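Local coordinates for protein aromatic amino acid beta-eliminating lyase/threonine aldolase (Exiguobacterium sibiricum, PDB 3LWS) that belongs to the beta-eliminating lyase family of enzymes, within the clan of pyridoxal-phosphate-dependent aminotransferase-like proteins, and assembles from two chains, at residues 252-255 and 256-259. Sequence-based numbering, arbitrary orientation.
Sequences ELRK and DRMG
Arg254 and Arg257 are the ends of a type I beta turn that joins helix 241-254 to helix 258-273, a link consistent with the passage from the large to the C-terminal domain of a fold-type I PLP-dependent enzyme. One backbone hydrogen bond closes it: Arg257 N donates to Arg254 O over 3.0 Å, with an N-H...O angle of 157°. The CA atoms of the two arginines are 5.3 Å apart, below the 7 Å limit usually set for a beta turn.

Charged contacts form two groups. At the corner of the turn, Lys255 and Asp256 run side by side in the same direction, and a bend at the last torsion of the lysine (chi4 49°) places NZ 3.0 Å from Asp256 OD2, a salt bridge whose hydrogen bond is weak. The Arg254 and Arg257 guanidinium planes are 72° apart. Asp335 pairs with both, OD2 with Arg254 NE and OD1 with Arg257 NH1, which probably offsets the closeness of the like charges. Arg254 NH1 also bonds to Leu208 O, close in sequence to the modified Lys206.

Van der Waals packing of aliphatic groups against polar ones makes up the rest. Leu253 CD2 lies 3.9 Å above the centre of the Arg254 guanidinium, and Leu253 CD1 is 3.9 Å from Arg257 NH2. Leu253 O sits 3.2 Å above one face of the Arg257 guanidinium, offset toward its rim. Selenomethionine Met258, packed on Phe180 and Pro184 of helix 179-186, folds back until its CE is 3.4 Å from Arg254 O.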
loop_
_atom_site.group_PDB
_atom_site.type_symbol
_atom_site.label_atom_id
_atom_site.label_comp_id
_atom_site.label_asym_id
_atom_site.label_seq_id
_atom_site.Cartn_x
_atom_site.Cartn_y
_atom_site.Cartn_z
ATOM N N GLU A 252 -6.553 -9.652 17.649
ATOM C CA GLU A 252 -6.694 -10.651 18.701
ATOM C C GLU A 252 -6.326 -10.055 20.055
ATOM O O GLU A 252 -7.060 -10.278 21.033
ATOM C CB GLU A 252 -5.886 -11.919 18.386
ATOM C CG GLU A 252 -6.459 -12.686 17.237
ATOM C CD GLU A 252 -7.884 -13.168 17.487
ATOM O OE1 GLU A 252 -8.199 -13.529 18.645
ATOM O OE2 GLU A 252 -8.686 -13.168 16.539
ATOM N N LEU A 253 -5.293 -9.203 20.086
ATOM C CA LEU A 253 -4.860 -8.550 21.333
ATOM C C LEU A 253 -5.899 -7.612 21.951
ATOM O O LEU A 253 -6.073 -7.602 23.164
ATOM C CB LEU A 253 -3.565 -7.774 21.121
ATOM C CG LEU A 253 -2.862 -7.146 22.350
ATOM C CD1 LEU A 253 -2.143 -8.229 23.201
ATOM C CD2 LEU A 253 -1.870 -6.061 21.916
ATOM N N ARG A 254 -6.603 -6.840 21.135
ATOM C CA ARG A 254 -7.383 -5.738 21.681
ATOM C C ARG A 254 -8.892 -5.821 21.474
ATOM O O ARG A 254 -9.606 -4.948 21.951
ATOM C CB ARG A 254 -6.840 -4.415 21.145
ATOM C CG ARG A 254 -5.436 -4.083 21.637
ATOM C CD ARG A 254 -4.994 -2.680 21.271
ATOM N NE ARG A 254 -3.644 -2.405 21.783
ATOM C CZ ARG A 254 -2.545 -2.210 21.035
ATOM N NH1 ARG A 254 -2.593 -2.207 19.709
ATOM N NH2 ARG A 254 -1.371 -1.986 21.632
ATOM N N LYS A 255 -9.382 -6.876 20.815
ATOM C CA LYS A 255 -10.805 -6.979 20.481
ATOM C C LYS A 255 -11.738 -6.884 21.695
ATOM O O LYS A 255 -12.869 -6.387 21.570
ATOM C CB LYS A 255 -11.100 -8.239 19.655
ATOM C CG LYS A 255 -10.750 -9.558 20.325
ATOM C CD LYS A 255 -11.120 -10.727 19.429
ATOM C CE LYS A 255 -10.717 -12.047 20.009
ATOM N NZ LYS A 255 -11.127 -12.223 21.408
ATOM N N ASP A 256 -11.228 -7.273 22.863
ATOM C CA ASP A 256 -12.013 -7.350 24.062
ATOM C C ASP A 256 -11.624 -6.286 25.070
ATOM O O ASP A 256 -11.878 -6.438 26.284
ATOM C CB ASP A 256 -11.851 -8.742 24.674
ATOM C CG ASP A 256 -12.442 -9.849 23.807
ATOM O OD1 ASP A 256 -13.306 -9.566 22.927
ATOM O OD2 ASP A 256 -12.057 -11.015 24.043
ATOM N N ARG A 257 -11.010 -5.206 24.593
ATOM C CA ARG A 257 -10.662 -4.106 25.470
ATOM C C ARG A 257 -11.430 -2.843 25.163
ATOM O O ARG A 257 -11.250 -1.841 25.868
ATOM C CB ARG A 257 -9.167 -3.789 25.375
ATOM C CG ARG A 257 -8.285 -4.931 25.702
ATOM C CD ARG A 257 -6.831 -4.585 25.493
ATOM N NE ARG A 257 -6.023 -5.744 25.877
ATOM C CZ ARG A 257 -4.688 -5.782 25.914
ATOM N NH1 ARG A 257 -3.959 -4.711 25.590
ATOM N NH2 ARG A 257 -4.075 -6.899 26.296
HETATM N N MSE A 258 -12.283 -2.858 24.144
HETATM C CA MSE A 258 -13.010 -1.634 23.750
HETATM C C MSE A 258 -13.952 -1.132 24.835
HETATM O O MSE A 258 -14.197 0.078 24.948
HETATM C CB MSE A 258 -13.776 -1.824 22.454
HETATM C CG MSE A 258 -12.897 -2.258 21.283
HETATM SE SE MSE A 258 -11.623 -0.863 20.783
HETATM C CE MSE A 258 -10.204 -2.065 20.168
ATOM N N GLY A 259 -14.451 -2.062 25.646
ATOM C CA GLY A 259 -15.323 -1.729 26.776
ATOM C C GLY A 259 -14.620 -0.939 27.847
ATOM O O GLY A 259 -15.137 0.082 28.339
#